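Local coordinates for ABC-type metal ion transport system, periplasmic component (Vibrio vulnificus, PDB 3K2D), which binds methionine in the crystal, probably acts as the periplasmic substrate-binding lipoprotein of an ABC importer, and activates Toll-like receptor 2, at residues A[93-97]-A[166-171]; A[4-8]-A[33-37]; A[180-185]-A[233-237]. The protein carries 4 engineered substitutions. All coordinates share one frame. Numbering follows the deposited sequence.

Interaction 1 of 3, residues A[93-97]-A[166-171]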
loop_
_atom_site.group_PDB
_atom_site.type_symbol
_atom_site.label_atom_id
_atom_site.label_comp_id
_atom_site.label_asym_id
_atom_site.label_seq_id
_atom_site.Cartn_x
_atom_site.Cartn_y
_atom_site.Cartn_z
ATOM N N SER A 93 3.560 -4.170 -17.176
ATOM C CA SER A 93 3.629 -3.668 -18.542
ATOM C C SER A 93 2.768 -4.432 -19.537
ATOM O O SER A 93 2.676 -5.655 -19.490
ATOM C CB SER A 93 5.077 -3.702 -19.029
ATOM O OG SER A 93 5.154 -3.362 -20.399
ATOM N N LYS A 94 2.151 -3.700 -20.454
ATOM C CA LYS A 94 1.327 -4.312 -21.486
ATOM C C LYS A 94 2.163 -4.377 -22.765
ATOM O O LYS A 94 1.663 -4.757 -23.821
ATOM C CB LYS A 94 0.065 -3.473 -21.736
ATOM C CG LYS A 94 -0.668 -3.074 -20.467
ATOM C CD LYS A 94 -2.123 -3.577 -20.409
ATOM C CE LYS A 94 -3.082 -2.700 -21.206
ATOM N NZ LYS A 94 -4.506 -3.112 -20.985
ATOM N N GLN A 95 3.442 -4.030 -22.658
ATOM C CA GLN A 95 4.330 -4.006 -23.815
ATOM C C GLN A 95 5.550 -4.922 -23.727
ATOM O O GLN A 95 5.860 -5.664 -24.668
ATOM C CB GLN A 95 4.816 -2.574 -24.044
ATOM C CG GLN A 95 3.721 -1.531 -24.006
ATOM C CD GLN A 95 2.736 -1.694 -25.140
ATOM O OE1 GLN A 95 1.751 -0.965 -25.233
ATOM N NE2 GLN A 95 2.999 -2.654 -26.014
ATOM N N VAL A 96 6.268 -4.845 -22.612
ATOM C CA VAL A 96 7.457 -5.663 -22.438
ATOM C C VAL A 96 7.279 -6.728 -21.366
ATOM O O VAL A 96 6.404 -6.632 -20.505
ATOM C CB VAL A 96 8.689 -4.798 -22.081
ATOM C CG1 VAL A 96 9.054 -3.909 -23.251
ATOM C CG2 VAL A 96 8.399 -3.959 -20.840
ATOM N N LYS A 97 8.127 -7.741 -21.433
ATOM C CA LYS A 97 8.096 -8.852 -20.499
ATOM C C LYS A 97 9.383 -8.810 -19.662
ATOM O O LYS A 97 9.506 -9.502 -18.654
ATOM C CB LYS A 97 7.994 -10.161 -21.292
ATOM C CG LYS A 97 7.796 -11.403 -20.465
ATOM C CD LYS A 97 7.972 -12.662 -21.316
ATOM C CE LYS A 97 7.965 -13.933 -20.449
ATOM N NZ LYS A 97 8.165 -15.197 -21.241
ATOM N N LEU A 166 -0.887 2.051 -17.622
ATOM C CA LEU A 166 -0.339 0.984 -18.450
ATOM C C LEU A 166 -0.633 1.173 -19.934
ATOM O O LEU A 166 0.060 0.605 -20.784
ATOM C CB LEU A 166 -0.871 -0.381 -17.990
ATOM C CG LEU A 166 -0.370 -0.882 -16.632
ATOM C CD1 LEU A 166 -1.112 -2.152 -16.245
ATOM C CD2 LEU A 166 1.154 -1.123 -16.699
ATOM N N ASP A 167 -1.646 1.974 -20.251
ATOM C CA ASP A 167 -2.021 2.211 -21.643
ATOM C C ASP A 167 -1.308 3.401 -22.269
ATOM O O ASP A 167 -1.473 3.667 -23.453
ATOM C CB ASP A 167 -3.536 2.430 -21.752
ATOM C CG ASP A 167 -4.346 1.184 -21.387
ATOM O OD1 ASP A 167 -4.173 0.124 -22.039
ATOM O OD2 ASP A 167 -5.170 1.268 -20.449
ATOM N N ASP A 168 -0.504 4.107 -21.483
ATOM C CA ASP A 168 0.183 5.292 -21.977
ATOM C C ASP A 168 1.694 5.275 -21.842
ATOM O O ASP A 168 2.380 6.068 -22.486
ATOM C CB ASP A 168 -0.363 6.520 -21.261
ATOM C CG ASP A 168 -1.869 6.584 -21.307
ATOM O OD1 ASP A 168 -2.420 6.788 -22.410
ATOM O OD2 ASP A 168 -2.506 6.412 -20.245
ATOM N N VAL A 169 2.218 4.388 -21.005
ATOM C CA VAL A 169 3.657 4.315 -20.816
ATOM C C VAL A 169 4.179 2.926 -21.103
ATOM O O VAL A 169 3.404 1.994 -21.301
ATOM C CB VAL A 169 4.050 4.705 -19.381
ATOM C CG1 VAL A 169 3.576 6.118 -19.087
ATOM C CG2 VAL A 169 3.456 3.713 -18.392
ATOM N N ALA A 170 5.498 2.789 -21.119
ATOM C CA ALA A 170 6.114 1.502 -21.396
ATOM C C ALA A 170 6.002 0.550 -20.212
ATOM O O ALA A 170 5.910 -0.671 -20.385
ATOM C CB ALA A 170 7.574 1.698 -21.764
ATOM N N LEU A 171 5.994 1.107 -19.007
ATOM C CA LEU A 171 5.930 0.279 -17.814
ATOM C C LEU A 171 5.559 1.107 -16.581
ATOM O O LEU A 171 5.962 2.259 -16.454
ATOM C CB LEU A 171 7.290 -0.413 -17.638
ATOM C CG LEU A 171 7.545 -1.380 -16.482
ATOM C CD1 LEU A 171 8.560 -2.421 -16.924
ATOM C CD2 LEU A 171 8.036 -0.611 -15.251
HETATM O O HOH W 1 2.495 -0.921 -20.472
HETATM O O HOH W 2 2.252 1.673 -23.848
#

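Interaction 2 of 3, residues A[4-8]-A[33-37]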
loop_
_atom_site.group_PDB
_atom_site.type_symbol
_atom_site.label_atom_id
_atom_site.label_comp_id
_atom_site.label_asym_id
_atom_site.label_seq_id
_atom_site.Cartn_x
_atom_site.Cartn_y
_atom_site.Cartn_z
ATOM N N ASP A 4 -29.363 0.339 16.892
ATOM C CA ASP A 4 -28.238 -0.384 16.302
ATOM C C ASP A 4 -27.171 -0.911 17.254
ATOM O O ASP A 4 -26.958 -0.379 18.344
ATOM C CB ASP A 4 -27.573 0.471 15.224
ATOM C CG ASP A 4 -28.283 0.370 13.888
ATOM O OD1 ASP A 4 -28.034 1.217 13.004
ATOM O OD2 ASP A 4 -29.087 -0.570 13.722
ATOM N N THR A 5 -26.507 -1.975 16.814
ATOM C CA THR A 5 -25.443 -2.605 17.581
ATOM C C THR A 5 -24.259 -1.648 17.730
ATOM O O THR A 5 -24.009 -0.800 16.868
ATOM C CB THR A 5 -24.955 -3.909 16.884
ATOM O OG1 THR A 5 -25.948 -4.933 17.025
ATOM C CG2 THR A 5 -23.655 -4.397 17.489
ATOM N N SER A 6 -23.545 -1.784 18.841
ATOM C CA SER A 6 -22.372 -0.971 19.104
ATOM C C SER A 6 -21.272 -1.453 18.150
ATOM O O SER A 6 -20.898 -2.623 18.181
ATOM C CB SER A 6 -21.938 -1.166 20.557
ATOM O OG SER A 6 -20.726 -0.488 20.816
ATOM N N LYS A 7 -20.757 -0.567 17.302
ATOM C CA LYS A 7 -19.728 -0.982 16.358
ATOM C C LYS A 7 -18.488 -0.100 16.323
ATOM O O LYS A 7 -18.480 1.010 16.846
ATOM C CB LYS A 7 -20.328 -1.089 14.954
ATOM C CG LYS A 7 -21.449 -2.111 14.872
ATOM C CD LYS A 7 -21.824 -2.459 13.438
ATOM C CE LYS A 7 -22.978 -3.451 13.409
ATOM N NZ LYS A 7 -23.241 -3.978 12.039
ATOM N N VAL A 8 -17.429 -0.614 15.716
ATOM C CA VAL A 8 -16.186 0.130 15.604
ATOM C C VAL A 8 -15.887 0.272 14.114
ATOM O O VAL A 8 -15.969 -0.700 13.361
ATOM C CB VAL A 8 -15.027 -0.604 16.338
ATOM C CG1 VAL A 8 -14.791 -1.963 15.731
ATOM C CG2 VAL A 8 -13.774 0.214 16.276
ATOM N N GLY A 33 -16.279 -11.354 19.717
ATOM C CA GLY A 33 -17.599 -10.757 19.782
ATOM C C GLY A 33 -17.489 -9.272 19.513
ATOM O O GLY A 33 -18.230 -8.471 20.066
ATOM N N LEU A 34 -16.545 -8.919 18.648
ATOM C CA LEU A 34 -16.288 -7.538 18.277
ATOM C C LEU A 34 -17.011 -7.238 16.972
ATOM O O LEU A 34 -16.682 -7.806 15.937
ATOM C CB LEU A 34 -14.783 -7.330 18.076
ATOM C CG LEU A 34 -14.124 -5.968 18.336
ATOM C CD1 LEU A 34 -12.900 -5.869 17.439
ATOM C CD2 LEU A 34 -15.067 -4.816 18.055
ATOM N N ASP A 35 -17.998 -6.357 17.014
ATOM C CA ASP A 35 -18.721 -6.014 15.800
ATOM C C ASP A 35 -17.972 -4.939 15.034
ATOM O O ASP A 35 -17.766 -3.836 15.534
ATOM C CB ASP A 35 -20.137 -5.553 16.131
ATOM C CG ASP A 35 -21.026 -6.700 16.567
ATOM O OD1 ASP A 35 -20.965 -7.770 15.921
ATOM O OD2 ASP A 35 -21.784 -6.539 17.544
ATOM N N VAL A 36 -17.555 -5.269 13.818
ATOM C CA VAL A 36 -16.808 -4.327 13.011
ATOM C C VAL A 36 -17.550 -3.866 11.769
ATOM O O VAL A 36 -18.284 -4.626 11.141
ATOM C CB VAL A 36 -15.451 -4.931 12.574
ATOM C CG1 VAL A 36 -14.745 -4.008 11.584
ATOM C CG2 VAL A 36 -14.577 -5.156 13.791
ATOM N N GLU A 37 -17.358 -2.599 11.437
ATOM C CA GLU A 37 -17.958 -2.016 10.253
ATOM C C GLU A 37 -16.831 -1.495 9.378
ATOM O O GLU A 37 -16.111 -0.575 9.757
ATOM C CB GLU A 37 -18.899 -0.868 10.614
ATOM C CG GLU A 37 -19.130 0.080 9.460
ATOM C CD GLU A 37 -20.333 0.963 9.661
ATOM O OE1 GLU A 37 -21.471 0.446 9.553
ATOM O OE2 GLU A 37 -20.144 2.167 9.932
HETATM O O HOH W 3 -20.970 -5.003 19.544
#

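Interaction 3 of 3, residues A[180-185]-A[233-237]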
loop_
_atom_site.group_PDB
_atom_site.type_symbol
_atom_site.label_atom_id
_atom_site.label_comp_id
_atom_site.label_asym_id
_atom_site.label_seq_id
_atom_site.Cartn_x
_atom_site.Cartn_y
_atom_site.Cartn_z
ATOM N N SER A 180 -4.306 -5.046 -8.290
ATOM C CA SER A 180 -5.247 -6.143 -8.128
ATOM C C SER A 180 -6.611 -5.809 -8.710
ATOM O O SER A 180 -7.329 -6.702 -9.163
ATOM C CB SER A 180 -5.401 -6.502 -6.652
ATOM O OG SER A 180 -6.001 -5.444 -5.931
ATOM N N SER A 181 -6.970 -4.529 -8.704
ATOM C CA SER A 181 -8.267 -4.122 -9.228
ATOM C C SER A 181 -8.359 -4.341 -10.742
ATOM O O SER A 181 -9.444 -4.264 -11.312
ATOM C CB SER A 181 -8.558 -2.657 -8.887
ATOM O OG SER A 181 -7.746 -1.774 -9.650
ATOM N N ILE A 182 -7.221 -4.589 -11.391
ATOM C CA ILE A 182 -7.210 -4.862 -12.826
ATOM C C ILE A 182 -6.614 -6.247 -13.036
ATOM O O ILE A 182 -5.943 -6.522 -14.029
ATOM C CB ILE A 182 -6.409 -3.820 -13.642
ATOM C CG1 ILE A 182 -4.961 -3.746 -13.164
ATOM C CG2 ILE A 182 -7.079 -2.464 -13.534
ATOM C CD1 ILE A 182 -4.094 -2.840 -14.022
ATOM N N ASN A 183 -6.858 -7.101 -12.050
ATOM C CA ASN A 183 -6.447 -8.494 -12.061
ATOM C C ASN A 183 -4.979 -8.794 -12.336
ATOM O O ASN A 183 -4.662 -9.742 -13.045
ATOM C CB ASN A 183 -7.337 -9.249 -13.051
ATOM C CG ASN A 183 -7.317 -10.753 -12.831
ATOM O OD1 ASN A 183 -7.575 -11.238 -11.725
ATOM N ND2 ASN A 183 -7.017 -11.505 -13.892
ATOM N N LEU A 184 -4.082 -8.006 -11.757
ATOM C CA LEU A 184 -2.652 -8.229 -11.944
ATOM C C LEU A 184 -1.976 -8.583 -10.623
ATOM O O LEU A 184 -2.298 -8.008 -9.583
ATOM C CB LEU A 184 -1.993 -6.974 -12.506
ATOM C CG LEU A 184 -2.478 -6.451 -13.855
ATOM C CD1 LEU A 184 -1.714 -5.186 -14.158
ATOM C CD2 LEU A 184 -2.255 -7.484 -14.955
ATOM N N THR A 185 -1.033 -9.518 -10.663
ATOM C CA THR A 185 -0.311 -9.909 -9.456
ATOM C C THR A 185 1.183 -9.839 -9.718
ATOM O O THR A 185 1.629 -9.997 -10.853
ATOM C CB THR A 185 -0.598 -11.361 -9.036
ATOM O OG1 THR A 185 0.017 -12.250 -9.979
ATOM C CG2 THR A 185 -2.081 -11.631 -8.988
ATOM N N LYS A 233 -4.127 -15.113 0.937
ATOM C CA LYS A 233 -3.382 -15.841 -0.091
ATOM C C LYS A 233 -4.282 -16.048 -1.292
ATOM O O LYS A 233 -3.903 -15.762 -2.422
ATOM C CB LYS A 233 -2.902 -17.200 0.445
ATOM C CG LYS A 233 -1.635 -17.115 1.277
ATOM C CD LYS A 233 -1.552 -18.202 2.351
ATOM C CE LYS A 233 -1.283 -19.581 1.782
ATOM N NZ LYS A 233 -1.275 -20.608 2.868
ATOM N N GLU A 234 -5.488 -16.540 -1.035
ATOM C CA GLU A 234 -6.456 -16.783 -2.093
ATOM C C GLU A 234 -6.770 -15.519 -2.881
ATOM O O GLU A 234 -6.636 -15.489 -4.098
ATOM C CB GLU A 234 -7.744 -17.340 -1.498
ATOM C CG GLU A 234 -8.042 -18.727 -1.984
ATOM C CD GLU A 234 -8.071 -18.797 -3.496
ATOM O OE1 GLU A 234 -9.041 -18.276 -4.094
ATOM O OE2 GLU A 234 -7.119 -19.360 -4.085
ATOM N N ILE A 235 -7.185 -14.480 -2.166
ATOM C CA ILE A 235 -7.535 -13.197 -2.756
ATOM C C ILE A 235 -6.464 -12.609 -3.673
ATOM O O ILE A 235 -6.788 -11.921 -4.641
ATOM C CB ILE A 235 -7.875 -12.186 -1.650
ATOM C CG1 ILE A 235 -9.180 -12.611 -0.971
ATOM C CG2 ILE A 235 -7.964 -10.775 -2.224
ATOM C CD1 ILE A 235 -9.444 -11.927 0.356
ATOM N N PHE A 236 -5.194 -12.873 -3.381
ATOM C CA PHE A 236 -4.119 -12.348 -4.219
ATOM C C PHE A 236 -3.524 -13.406 -5.146
ATOM O O PHE A 236 -2.309 -13.473 -5.347
ATOM C CB PHE A 236 -3.058 -11.692 -3.337
ATOM C CG PHE A 236 -3.513 -10.382 -2.760
ATOM C CD1 PHE A 236 -3.514 -9.233 -3.539
ATOM C CD2 PHE A 236 -4.044 -10.314 -1.475
ATOM C CE1 PHE A 236 -4.038 -8.039 -3.055
ATOM C CE2 PHE A 236 -4.575 -9.116 -0.982
ATOM C CZ PHE A 236 -4.573 -7.979 -1.778
ATOM N N LYS A 237 -4.432 -14.199 -5.723
ATOM C CA LYS A 237 -4.138 -15.294 -6.647
ATOM C C LYS A 237 -3.352 -16.411 -5.997
ATOM O O LYS A 237 -3.785 -17.578 -6.129
ATOM C CB LYS A 237 -3.395 -14.792 -7.883
ATOM C CG LYS A 237 -4.306 -14.175 -8.944
ATOM C CD LYS A 237 -4.988 -12.900 -8.457
ATOM C CE LYS A 237 -5.578 -12.107 -9.629
ATOM N NZ LYS A 237 -5.963 -10.711 -9.230
#

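Interaction 1 of 3, residues A[93-97]-A[166-171]
This is a partly buried loop-to-loop contact at the edge of one lobe, between the turn that leaves strand 90-92 and the loop that leads into its antiparallel neighbour, strand 171-174. Ser93 is its polar centre. Its OG donates to Ala170 O (2.8 Å) and accepts from Gln95 N and Val96 N (both 2.9 Å from Ser93 OG), forming an ST turn and an ST motif. A short hydroxyl side chain can thus fold its own loop and tie it to the other. The sheet concerned belongs to one of the two alpha/beta lobes of a periplasmic binding protein fold. Two waters bridge the loops: water 1, between backbones, accepts from Lys94 N (2.8 Å) and can donate to Leu166 O (2.9 Å), and water 2 donates to the side-chain Gln95 OE1 (3.0 Å) and to Val169 O (2.8 Å). Lys94 serves twice, its long chain resting on the buried Leu166 (CG to Leu166 CB, 3.7 Å) while its NZ forms a salt bridge with Asp167 OD1 (3.4 Å) at the surface. Leu166 also packs on Ile174, Ile182 and Leu184. At the other end, Val96 CG2 lies 4.2 Å from Leu171 CD1, a modest apolar touch where the strand begins.

Interaction 2 of 3, residues A[4-8]-A[33-37]
Backbone hydrogen bonds set the register of this surface contact, which opens the parallel pairing of strands 8-13 and 36-41. Val8 is bridged with Val36 and bonds to the two residues flanking Val36: Val8 N donates to Asp35 O (3.2 Å), and Glu37 N donates to Val8 O (3.0 Å). One residue reaching both neighbours of its partner is the signature of parallel pairing. A CA-H...O contact from Lys7 CA to Asp35 O (3.6 Å) adds to it. The touching parts as a whole (CA 5 to 8 against CA 34 to 37) run 81° apart, and the parallel pairing begins only at Val8.

Apolar packing centres on Val8, the buried residue here. Its CG1 is 3.7 Å from both Leu34 CD2 and Val36 CG2. Val8 and Val36 project from the same face of the sheet, where beta-branched side chains suit an extended backbone. At the exposed margin the methylenes of Lys7 lie beside Asp35, with Lys7 CG 3.9 Å from Asp35 CB.

Water supplies the remaining polar link: water 3 donates to Ser6 O (2.7 Å) and to Asp35 OD2 (2.6 Å), so a carboxylate at the surface joins the incoming N-terminal chain where strand pairing has not yet begun.

The two strands and helix 16-32 between them form a beta-alpha-beta unit. Gly33, with positive phi, turns the chain out of that helix; Leu34 and Val36 pack back on its Ala28 and Ala25, while Glu37 bonds onward to Val10, continuing the pairing at the outermost strand of the sheet.

Interaction 3 of 3, residues A[180-185]-A[233-237]
Lys237, the last residue of the chain, lays its aliphatic part over the methyl of Thr185 in a tight approach, Lys237 CD only 3.2 Å from Thr185 CG2, and its NZ makes a weak hydrogen bond to Asn183 OD1 (3.0 Å). A long flexible chain with a charged tip suits this spot, since it can cover a buried threonine and still end among polar groups at the surface. Phe236 supplies the second patch: its ring lies obliquely to Ser180, CE1 standing 4.1 Å from Ser180 CB. The OG of Ser180 bonds instead to Thr176 O, one turn back in the preceding helix. Segment 180-185 links two short helices. Asn183, whose positive phi asparagine tolerates well, is the C-prime residue of a Schellman motif that closes the first of them, with Asn183 N bonded to Ser180 O (3.0 Å). Two residues on, Thr185 is the N-cap of helix 186-189; its OG1 accepts from Lys188 N, while its methyl faces Lys237 and the Phe236 carbonyl. In the two-lobed binding-protein fold, the contact brings the C-terminal helix 226-235, whose Ile235 packs on Gln19 and Val20 of helix 16-32, up against the other lobe. Phe236 also meets the ring of Tyr87, a residue of the methionine pocket, at about 55° between planes, and its side chain lies about 8 Å from the bound methionine.

Interaction 1 is partly buried, whereas interactions 2 and 3 are surface contacts, although each encloses a buried residue. Interaction 2 begins the pairing of two neighbouring strands, and interaction 1 joins the loops beside two neighbouring strands of the other sheet, their centres 44 Å apart on opposite sides of the chain's centre. Interaction 2 rests on the first backbone bridge, with valine packing and one water beside it; interaction 1 uses a serine hydroxyl, waters and a salt bridge instead. Interaction 3 joins lobes rather than strands, through side-chain packing and one weak bond. It touches interaction 1 directly: Leu166 CD1 packs against Leu184 CD1 (3.7 Å) and Ile182 CD1 (3.8 Å). Interaction 2 stays about 15 Å from interaction 3 between nearest atoms.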